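Ectonucleotide pyrophosphatase/phosphodiesterase family member 5 (PDB 5VEO) probably hydrolyses phosphodiester or pyrophosphate bonds of nucleotides outside the cell at a zinc-containing active site, captured here as an inactive variant with AMP bound. Local coordinates at residues S20-R25 and P60-L65; T64-L69 and A123-A128; R234-D239 and A304-G309; D270-A273 and N278-V281. The protein carries 1 engineered substitution. All coordinates share one frame; numbering follows the deposited sequence.

Interaction 1. Residues S20-R25 and P60-L65. With ZN (zinc ion), chain E; AMP (adenosine monophosphate), chain Q.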
# COMPACT_ATOMS: atom_id res chain seq x y z
N SER A 20 -0.87 8.97 2.49
CA SER A 20 0.05 7.98 1.92
C SER A 20 0.84 8.65 0.80
O SER A 20 0.27 9.09 -0.21
CB SER A 20 -0.66 6.75 1.37
OG SER A 20 0.27 5.90 0.75
N PHE A 21 2.15 8.77 1.01
CA PHE A 21 3.09 9.09 -0.06
C PHE A 21 3.56 7.76 -0.60
O PHE A 21 4.33 7.05 0.06
CB PHE A 21 4.27 9.93 0.42
CG PHE A 21 3.90 11.31 0.82
CD1 PHE A 21 3.55 12.24 -0.15
CD2 PHE A 21 3.94 11.71 2.15
CE1 PHE A 21 3.21 13.51 0.19
CE2 PHE A 21 3.60 13.02 2.49
CZ PHE A 21 3.25 13.90 1.52
N ASP A 22 3.07 7.40 -1.78
CA ASP A 22 3.29 6.05 -2.27
C ASP A 22 4.79 5.74 -2.37
O ASP A 22 5.56 6.54 -2.91
CB ASP A 22 2.61 5.90 -3.63
CG ASP A 22 2.42 4.44 -4.03
OD1 ASP A 22 3.44 3.71 -4.00
OD2 ASP A 22 1.27 4.03 -4.32
N GLY A 23 5.20 4.58 -1.88
CA GLY A 23 6.57 4.10 -2.07
C GLY A 23 7.62 4.83 -1.26
O GLY A 23 8.78 4.92 -1.68
N PHE A 24 7.24 5.34 -0.10
CA PHE A 24 8.16 6.11 0.74
C PHE A 24 8.81 5.13 1.71
O PHE A 24 8.29 4.82 2.79
CB PHE A 24 7.45 7.25 1.45
CG PHE A 24 8.38 8.34 1.93
CD1 PHE A 24 9.31 8.10 2.94
CD2 PHE A 24 8.35 9.60 1.34
CE1 PHE A 24 10.17 9.11 3.36
CE2 PHE A 24 9.20 10.61 1.78
CZ PHE A 24 10.11 10.37 2.79
N ARG A 25 9.95 4.59 1.29
CA ARG A 25 10.72 3.67 2.10
C ARG A 25 11.13 4.36 3.41
O ARG A 25 11.47 5.54 3.43
CB ARG A 25 11.96 3.23 1.31
CG ARG A 25 12.68 2.03 1.86
CD ARG A 25 13.71 1.54 0.87
NE ARG A 25 14.97 2.20 1.07
CZ ARG A 25 16.05 1.99 0.32
NH1 ARG A 25 16.02 1.14 -0.71
NH2 ARG A 25 17.18 2.62 0.63
N PRO A 60 -2.96 -4.12 -2.33
CA PRO A 60 -3.07 -4.90 -1.08
C PRO A 60 -2.76 -4.07 0.16
O PRO A 60 -3.45 -4.19 1.18
CB PRO A 60 -2.06 -6.04 -1.28
CG PRO A 60 -1.90 -6.15 -2.72
CD PRO A 60 -2.06 -4.78 -3.29
N ASN A 61 -1.74 -3.21 0.10
CA ASN A 61 -1.31 -2.54 1.32
C ASN A 61 -2.21 -1.38 1.72
O ASN A 61 -2.48 -1.20 2.91
CB ASN A 61 0.14 -2.13 1.20
CG ASN A 61 1.01 -3.27 1.63
OD1 ASN A 61 1.25 -3.44 2.82
ND2 ASN A 61 1.38 -4.13 0.69
N HIS A 62 -2.75 -0.63 0.75
CA HIS A 62 -3.68 0.42 1.13
C HIS A 62 -4.98 -0.18 1.66
O HIS A 62 -5.57 0.35 2.61
CB HIS A 62 -3.96 1.36 -0.04
CG HIS A 62 -2.83 2.30 -0.37
ND1 HIS A 62 -1.87 2.00 -1.30
CD2 HIS A 62 -2.54 3.55 0.08
CE1 HIS A 62 -1.03 3.02 -1.42
NE2 HIS A 62 -1.41 3.97 -0.59
N TYR A 63 -5.43 -1.31 1.10
CA TYR A 63 -6.67 -1.88 1.63
C TYR A 63 -6.45 -2.47 3.03
O TYR A 63 -7.35 -2.40 3.88
CB TYR A 63 -7.25 -2.92 0.68
CG TYR A 63 -8.78 -3.06 0.74
CD1 TYR A 63 -9.61 -1.94 0.84
CD2 TYR A 63 -9.39 -4.31 0.63
CE1 TYR A 63 -10.98 -2.06 0.86
CE2 TYR A 63 -10.79 -4.43 0.65
CZ TYR A 63 -11.57 -3.30 0.77
OH TYR A 63 -12.95 -3.37 0.77
N THR A 64 -5.25 -3.00 3.30
CA THR A 64 -4.92 -3.40 4.67
C THR A 64 -5.02 -2.22 5.63
O THR A 64 -5.51 -2.37 6.76
CB THR A 64 -3.53 -4.03 4.71
OG1 THR A 64 -3.61 -5.33 4.12
CG2 THR A 64 -3.00 -4.17 6.14
N LEU A 65 -4.57 -1.05 5.22
CA LEU A 65 -4.58 0.08 6.14
C LEU A 65 -6.00 0.45 6.56
O LEU A 65 -6.19 0.95 7.66
CB LEU A 65 -3.90 1.29 5.50
CG LEU A 65 -2.39 1.18 5.26
CD1 LEU A 65 -1.82 2.49 4.72
CD2 LEU A 65 -1.63 0.75 6.51
ZN ZN E . 2.94 1.84 -3.92
P AMP Q . 2.31 0.49 -6.88
O1P AMP Q . 1.91 -0.91 -6.54
O2P AMP Q . 3.47 0.53 -7.88
O3P AMP Q . 2.62 1.35 -5.66
O5' AMP Q . 1.07 1.21 -7.60
C5' AMP Q . 0.96 2.64 -7.56
C4' AMP Q . 0.38 3.24 -8.81
O4' AMP Q . -1.02 3.01 -8.81
C3' AMP Q . 0.54 4.76 -8.87
O3' AMP Q . 1.52 5.12 -9.83
C2' AMP Q . -0.83 5.29 -9.30
O2' AMP Q . -0.82 6.15 -10.40
C1' AMP Q . -1.61 4.02 -9.59
N9 AMP Q . -3.01 4.12 -9.22
C8 AMP Q . -3.53 4.28 -7.99
N7 AMP Q . -4.88 4.30 -8.07
C5 AMP Q . -5.20 4.14 -9.38
C6 AMP Q . -6.43 4.05 -10.18
N6 AMP Q . -7.63 4.15 -9.57
N1 AMP Q . -6.33 3.87 -11.51
C2 AMP Q . -5.15 3.76 -12.14
N3 AMP Q . -3.98 3.82 -11.49
C4 AMP Q . -3.96 4.02 -10.13
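Ser20 meets His62 at the end of strand 16-21, in the central mixed sheet of an alkaline-phosphatase-like fold, where the chain runs off the strand straight into the zinc site. Ser20 OG lies at the edge of the imidazole, near its plane, and makes a 2.9 Å hydrogen bond with His62 NE2. The serine can do this because OG is anti to its backbone N (chi1 176°), which carries it to helix 58-67. The other ring nitrogen, ND1, bonds to the backbone O of Ala58, the engineered residue, one turn back in the same helix, so the imidazole is tied at both ends and its rotation is fixed.

Two residues on, Asp22 turns its carboxylate to the metal: OD1 binds zinc at 1.9 Å, and Asp224 and His225 share the ion. AMP takes a further place, with O3P 1.8 Å from the zinc. Asp22 OD2 bonds to Tyr172 OH and also approaches the ring edge of His62, 3.8 Å from CE1. Gly23 then gives its backbone N to Asp224 OD1 while occupying the positive-phi position of a type II turn. That turn closes with a long, weak bond from Phe24 N to Phe21 O, 3.4 Å.

Interaction 2. Residues T64-L69 and A123-A128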
# COMPACT_ATOMS: atom_id res chain seq x y z
N THR A 64 -5.25 -3.00 3.30
CA THR A 64 -4.92 -3.40 4.67
C THR A 64 -5.02 -2.22 5.63
O THR A 64 -5.51 -2.37 6.76
CB THR A 64 -3.53 -4.03 4.71
OG1 THR A 64 -3.61 -5.33 4.12
CG2 THR A 64 -3.00 -4.17 6.14
N LEU A 65 -4.57 -1.05 5.22
CA LEU A 65 -4.58 0.08 6.14
C LEU A 65 -6.00 0.45 6.56
O LEU A 65 -6.19 0.95 7.66
CB LEU A 65 -3.90 1.29 5.50
CG LEU A 65 -2.39 1.18 5.26
CD1 LEU A 65 -1.82 2.49 4.72
CD2 LEU A 65 -1.63 0.75 6.51
N VAL A 66 -6.99 0.20 5.70
CA VAL A 66 -8.36 0.62 5.98
C VAL A 66 -9.27 -0.56 6.35
O VAL A 66 -10.48 -0.36 6.57
CB VAL A 66 -8.96 1.43 4.82
CG1 VAL A 66 -8.14 2.69 4.60
CG2 VAL A 66 -9.08 0.62 3.51
N THR A 67 -8.70 -1.76 6.54
CA THR A 67 -9.43 -2.94 7.00
C THR A 67 -8.78 -3.66 8.17
O THR A 67 -9.48 -4.40 8.88
CB THR A 67 -9.62 -3.98 5.88
OG1 THR A 67 -8.35 -4.50 5.48
CG2 THR A 67 -10.35 -3.39 4.68
N GLY A 68 -7.47 -3.51 8.38
CA GLY A 68 -6.77 -4.26 9.40
C GLY A 68 -6.56 -5.71 9.08
O GLY A 68 -6.19 -6.48 9.97
N LEU A 69 -6.78 -6.10 7.82
CA LEU A 69 -6.75 -7.50 7.40
C LEU A 69 -5.55 -7.81 6.52
O LEU A 69 -5.08 -6.97 5.76
CB LEU A 69 -8.01 -7.85 6.62
CG LEU A 69 -9.32 -7.87 7.44
CD1 LEU A 69 -10.51 -7.91 6.49
CD2 LEU A 69 -9.32 -9.04 8.37
N ALA A 123 -9.14 11.82 -1.14
CA ALA A 123 -8.53 12.54 -2.25
C ALA A 123 -7.49 11.61 -2.88
O ALA A 123 -6.31 11.63 -2.52
CB ALA A 123 -7.95 13.83 -1.77
N MET A 124 -7.97 10.75 -3.78
CA MET A 124 -7.20 9.84 -4.66
C MET A 124 -6.71 8.58 -3.95
O MET A 124 -5.90 7.83 -4.54
CB MET A 124 -6.03 10.56 -5.33
CG MET A 124 -6.45 11.86 -6.02
SD MET A 124 -7.84 11.61 -7.14
CE MET A 124 -7.87 13.20 -7.98
N TRP A 125 -7.22 8.28 -2.77
CA TRP A 125 -6.83 7.07 -2.05
C TRP A 125 -7.29 5.82 -2.81
O TRP A 125 -8.46 5.75 -3.22
CB TRP A 125 -7.45 7.09 -0.65
CG TRP A 125 -7.02 5.94 0.21
CD1 TRP A 125 -7.57 4.70 0.28
CD2 TRP A 125 -5.95 5.96 1.15
NE1 TRP A 125 -6.89 3.93 1.20
CE2 TRP A 125 -5.90 4.69 1.76
CE3 TRP A 125 -5.03 6.93 1.54
CZ2 TRP A 125 -4.95 4.37 2.74
CZ3 TRP A 125 -4.10 6.61 2.51
CH2 TRP A 125 -4.07 5.34 3.09
N PRO A 126 -6.44 4.81 -2.97
CA PRO A 126 -6.84 3.59 -3.69
C PRO A 126 -8.15 2.98 -3.20
O PRO A 126 -8.34 2.71 -2.01
CB PRO A 126 -5.65 2.66 -3.43
CG PRO A 126 -4.50 3.59 -3.40
CD PRO A 126 -5.00 4.80 -2.65
N GLY A 127 -9.06 2.73 -4.15
CA GLY A 127 -10.35 2.15 -3.85
C GLY A 127 -11.41 3.11 -3.35
O GLY A 127 -12.58 2.72 -3.26
N ALA A 128 -11.05 4.35 -3.01
CA ALA A 128 -12.03 5.26 -2.44
C ALA A 128 -13.05 5.74 -3.46
O ALA A 128 -14.13 6.21 -3.07
CB ALA A 128 -11.31 6.46 -1.80
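Leu65 and Val66 reach the indole of Trp125 in two different ways. Leu65 crosses it at about a right angle and comes in at the ring edge, near the plane, with CD1 4.0 Å from CH2. Val66 instead runs alongside in the opposite direction, and its CG1 approaches the indole obliquely, 3.8 Å from NE1 and 4.1 Å from CZ2. The tryptophan can meet both because a first torsion near 180° (chi1 -175°) extends the indole out to helix 58-67. Pro126 covers part of one ring face, its CD lying above the plane, offset toward the rim, and His62 and Phe170 add further aromatic neighbours, the histidine edge-to-face.

The contact joins this helix to the loop that follows strand 120-123 of the central sheet, and the Trp125 side chain is about 8 Å from the bound AMP. Cutting Trp125 back to an alanine is likely to open a gap beside Leu65 and Val66 and leave the His62 ring without this aromatic neighbour. The loop itself folds as a type II turn, with Ala128 N bonded to Trp125 O at 3.0 Å and Gly127 at positive phi. On the other side, Gly68, also with positive phi, is the first residue to depart from helical geometry. There Thr64 OG1 donates to Leu69 O at 2.7 Å, nearly along the C=O axis (170°), while Leu69 N returns a bond to Thr67 OG1, an ST turn.

Interaction 3. Residues R234-D239 and A304-G309. With NAG (2-acetamido-2-deoxy-beta-D-glucopyranose), chain B.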
# COMPACT_ATOMS: atom_id res chain seq x y z
N ARG A 234 20.28 -8.81 -13.09
CA ARG A 234 19.51 -9.63 -12.15
C ARG A 234 18.11 -9.86 -12.73
O ARG A 234 17.11 -9.36 -12.20
CB ARG A 234 19.45 -8.96 -10.78
CG ARG A 234 20.80 -8.88 -10.08
CD ARG A 234 20.64 -8.45 -8.64
NE ARG A 234 20.07 -7.13 -8.46
CZ ARG A 234 20.78 -6.01 -8.37
NH1 ARG A 234 22.10 -6.04 -8.50
NH2 ARG A 234 20.16 -4.85 -8.15
N VAL A 235 18.06 -10.63 -13.81
CA VAL A 235 16.81 -10.92 -14.51
C VAL A 235 16.61 -12.44 -14.59
O VAL A 235 17.53 -13.18 -14.94
CB VAL A 235 16.80 -10.30 -15.91
CG1 VAL A 235 15.64 -10.81 -16.72
CG2 VAL A 235 16.75 -8.79 -15.82
N ILE A 236 15.39 -12.87 -14.28
CA ILE A 236 14.94 -14.24 -14.52
C ILE A 236 13.97 -14.18 -15.70
O ILE A 236 12.95 -13.49 -15.63
CB ILE A 236 14.24 -14.83 -13.28
CG1 ILE A 236 15.16 -14.77 -12.06
CG2 ILE A 236 13.78 -16.25 -13.56
CD1 ILE A 236 14.48 -14.24 -10.85
N GLU A 237 14.30 -14.87 -16.78
CA GLU A 237 13.51 -14.80 -18.00
C GLU A 237 12.72 -16.10 -18.15
O GLU A 237 13.31 -17.17 -18.37
CB GLU A 237 14.41 -14.55 -19.21
CG GLU A 237 13.63 -14.21 -20.45
CD GLU A 237 14.52 -14.00 -21.67
OE1 GLU A 237 15.68 -13.55 -21.50
OE2 GLU A 237 14.05 -14.29 -22.80
N LEU A 238 11.40 -16.01 -18.01
CA LEU A 238 10.59 -17.21 -17.90
C LEU A 238 10.65 -18.05 -19.16
O LEU A 238 10.58 -19.29 -19.09
CB LEU A 238 9.13 -16.86 -17.60
CG LEU A 238 8.87 -16.20 -16.24
CD1 LEU A 238 7.41 -15.85 -16.02
CD2 LEU A 238 9.36 -17.08 -15.11
N ASP A 239 10.76 -17.42 -20.33
CA ASP A 239 10.72 -18.22 -21.54
C ASP A 239 12.01 -18.99 -21.78
O ASP A 239 12.09 -19.76 -22.75
CB ASP A 239 10.31 -17.34 -22.73
CG ASP A 239 11.35 -16.31 -23.11
OD1 ASP A 239 12.34 -16.14 -22.37
OD2 ASP A 239 11.14 -15.66 -24.16
N ALA A 304 5.49 -17.67 -7.95
CA ALA A 304 6.94 -17.73 -8.03
C ALA A 304 7.48 -16.38 -7.59
O ALA A 304 7.17 -15.36 -8.21
CB ALA A 304 7.40 -18.09 -9.44
N VAL A 305 8.30 -16.38 -6.54
CA VAL A 305 8.71 -15.16 -5.86
C VAL A 305 10.19 -14.93 -6.13
O VAL A 305 11.04 -15.77 -5.80
CB VAL A 305 8.46 -15.25 -4.35
CG1 VAL A 305 8.93 -13.96 -3.68
CG2 VAL A 305 6.99 -15.55 -4.05
N ALA A 306 10.50 -13.78 -6.73
CA ALA A 306 11.90 -13.41 -6.94
C ALA A 306 12.50 -12.85 -5.66
O ALA A 306 11.83 -12.16 -4.89
CB ALA A 306 12.03 -12.37 -8.05
N ASP A 307 13.78 -13.18 -5.45
CA ASP A 307 14.53 -12.59 -4.35
C ASP A 307 14.70 -11.09 -4.55
O ASP A 307 14.61 -10.56 -5.67
CB ASP A 307 15.91 -13.24 -4.22
CG ASP A 307 15.84 -14.68 -3.73
OD1 ASP A 307 14.88 -15.05 -2.99
OD2 ASP A 307 16.78 -15.42 -4.09
N GLU A 308 14.96 -10.40 -3.44
CA GLU A 308 15.16 -8.96 -3.43
C GLU A 308 16.09 -8.50 -4.55
O GLU A 308 17.22 -8.98 -4.68
CB GLU A 308 15.71 -8.54 -2.08
CG GLU A 308 15.71 -7.06 -1.91
CD GLU A 308 16.15 -6.62 -0.54
OE1 GLU A 308 17.11 -7.19 0.01
OE2 GLU A 308 15.53 -5.68 -0.04
N GLY A 309 15.63 -7.54 -5.34
CA GLY A 309 16.43 -6.92 -6.38
C GLY A 309 16.50 -7.69 -7.68
O GLY A 309 17.20 -7.24 -8.61
C1 NAG B . 20.39 -15.21 -5.24
C2 NAG B . 20.40 -14.78 -3.79
C3 NAG B . 21.78 -15.04 -3.15
C4 NAG B . 22.31 -16.44 -3.45
C5 NAG B . 22.17 -16.77 -4.93
C6 NAG B . 22.52 -18.21 -5.25
C7 NAG B . 19.23 -12.83 -2.82
C8 NAG B . 19.08 -11.33 -2.88
N2 NAG B . 20.08 -13.36 -3.70
O3 NAG B . 21.66 -14.89 -1.75
O4 NAG B . 23.71 -16.47 -3.13
O5 NAG B . 20.81 -16.60 -5.34
O6 NAG B . 22.94 -18.27 -6.60
O7 NAG B . 18.62 -13.50 -2.01
O HOH W 1 16.60 -6.75 -11.20
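Arg234 and Gly309 are joined by the one direct hydrogen bond of this contact: NE donates to Gly309 O at 2.9 Å and 166°, nearly straight. The oxygen lies in the guanidinium plane, yet the donor stands well above the carbonyl plane, 52° out of it. A bend in the arginine chain at chi3 (-63°) brings the NE edge of the guanidinium to Gly309 O, and NH2 goes on to Gln229 O. A water bridges the same two residues through their backbones, 2.8 Å from Arg234 O and 2.7 Å from Gly309 O. Shortening Arg234 to an alanine would probably cost Gly309 O its NE donor and Gln229 O its guanidinium partner.

The apolar part is small and buried: Ile236 CD1 rests on Ala306 CB at 4.2 Å. Alongside, Asp307 and Glu308 border a sugar attached to the protein, with Glu308 O 3.5 Å from its methyl carbon C8.

Strand 235-237 pairs in parallel with strand 311-313, while strand 302-306 lies between strands 255-260 and 279-283 of a four-stranded antiparallel sheet. Gly309 sits in the short link from 302-306 to 311-313. Ile236 also packs on Leu279, and Ala306 on Ile312, so the two sheets meet through these side chains.

Interaction 4. Residues D270-A273 and N278-V281; sequences DALA and NLTV. With NAG (2-acetamido-2-deoxy-beta-D-glucopyranose), chain B.
Leu272 O and Leu279 O are bridged by one water, which stands 2.8 Å from each carbonyl oxygen. It spans a helix-loop-strand unit in which helix 265-272 ends and the chain returns, after a short loop, as strand 279-283 along the edge of a four-stranded antiparallel sheet.

Apart from this water the contact is apolar. A first torsion of -157° lets Leu272 drop its branched end between two strand residues that face the helix. Its CG is 3.7 Å from Val281 CG2, the two side chains crossing at about a right angle, and 3.9 Å from Leu279 CD2, met at a slant. Val281 CG2 also lies against the backbone at the helix end, 3.5 Å from Leu272 O. Ala273, the first residue to leave helical geometry, completes the patch with its CB 4.1 Å from Val281 CB.

Leu279 and Val281 both also touch Ala304 of the adjacent strand 302-306, while Leu272 reaches Leu238 and Tyr241, so the helix end is packed from more than one direction. Asn278, just before the strand, is the first residue of an Asn-Leu-Thr glycosylation sequon. Its ND2 is bonded covalently to C1 of the sugar at 1.4 Å and also hydrogen-bonds to Asp307 OD2.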
# COMPACT_ATOMS: atom_id res chain seq x y z
N ASP A 270 7.40 -28.33 -12.74
CA ASP A 270 8.67 -29.06 -12.81
C ASP A 270 9.72 -28.29 -13.60
O ASP A 270 10.92 -28.41 -13.32
CB ASP A 270 8.48 -30.44 -13.44
CG ASP A 270 7.67 -31.37 -12.58
OD1 ASP A 270 7.45 -31.07 -11.39
OD2 ASP A 270 7.25 -32.42 -13.11
N ALA A 271 9.29 -27.53 -14.61
CA ALA A 271 10.23 -26.72 -15.40
C ALA A 271 10.74 -25.53 -14.61
O ALA A 271 11.89 -25.11 -14.81
CB ALA A 271 9.55 -26.23 -16.67
N LEU A 272 9.93 -24.98 -13.72
CA LEU A 272 10.28 -23.72 -13.06
C LEU A 272 10.85 -23.90 -11.66
O LEU A 272 11.75 -23.15 -11.27
CB LEU A 272 9.05 -22.81 -13.01
CG LEU A 272 9.34 -21.32 -12.87
CD1 LEU A 272 10.12 -20.79 -14.07
CD2 LEU A 272 8.02 -20.57 -12.71
N ALA A 273 10.40 -24.91 -10.92
CA ALA A 273 10.88 -25.08 -9.55
C ALA A 273 12.35 -25.47 -9.56
O ALA A 273 12.75 -26.46 -10.18
CB ALA A 273 10.06 -26.14 -8.82
N ASN A 278 17.33 -17.63 -7.72
CA ASN A 278 16.68 -16.47 -7.11
C ASN A 278 15.20 -16.40 -7.42
O ASN A 278 14.56 -15.36 -7.19
CB ASN A 278 17.40 -15.19 -7.55
CG ASN A 278 18.85 -15.21 -7.13
OD1 ASN A 278 19.75 -15.30 -7.95
ND2 ASN A 278 19.07 -15.16 -5.81
N LEU A 279 14.61 -17.50 -7.86
CA LEU A 279 13.17 -17.59 -8.07
C LEU A 279 12.67 -18.79 -7.27
O LEU A 279 12.99 -19.94 -7.61
CB LEU A 279 12.83 -17.74 -9.54
CG LEU A 279 11.33 -17.73 -9.81
CD1 LEU A 279 10.72 -16.34 -9.60
CD2 LEU A 279 11.09 -18.20 -11.21
N THR A 280 11.90 -18.53 -6.23
CA THR A 280 11.36 -19.60 -5.40
C THR A 280 9.93 -19.87 -5.84
O THR A 280 9.06 -19.00 -5.72
CB THR A 280 11.43 -19.26 -3.91
OG1 THR A 280 12.79 -18.99 -3.55
CG2 THR A 280 10.90 -20.43 -3.07
N VAL A 281 9.69 -21.09 -6.32
CA VAL A 281 8.41 -21.46 -6.89
C VAL A 281 7.60 -22.21 -5.83
O VAL A 281 8.02 -23.26 -5.34
CB VAL A 281 8.59 -22.33 -8.14
CG1 VAL A 281 7.25 -22.71 -8.73
CG2 VAL A 281 9.46 -21.61 -9.18
C1 NAG B . 20.39 -15.21 -5.24
C2 NAG B . 20.40 -14.78 -3.79
C3 NAG B . 21.78 -15.04 -3.15
C4 NAG B . 22.31 -16.44 -3.45
C5 NAG B . 22.17 -16.77 -4.93
C6 NAG B . 22.52 -18.21 -5.25
C7 NAG B . 19.23 -12.83 -2.82
C8 NAG B . 19.08 -11.33 -2.88
N2 NAG B . 20.08 -13.36 -3.70
O3 NAG B . 21.66 -14.89 -1.75
O4 NAG B . 23.71 -16.47 -3.13
O5 NAG B . 20.81 -16.60 -5.34
O6 NAG B . 22.94 -18.27 -6.60
O7 NAG B . 18.62 -13.50 -2.01
O HOH W 2 13.39 -21.29 -10.02

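Interactions 1 and 2 lie near the centre of the chain and share helix 58-67: His62 serves the first, Leu65 and Val66 the second, and Trp125 touches His62 and Ser20, so the two form one continuous packed region. Their chemistry differs, polar and zinc-bound in interaction 1, aromatic and aliphatic in interaction 2. Interactions 3 and 4 sit in the outer part of the fold, 23 to 33 Å from the first two between centres, and include partly exposed residues. They meet through neighbouring strands 279-283 and 302-306, where Val305 N probably bonds to Thr280 O, and both border the same sugar. Each combines a small buried apolar patch with a water bridging backbone carbonyls, and interaction 3 adds a direct arginine-to-carbonyl hydrogen bond.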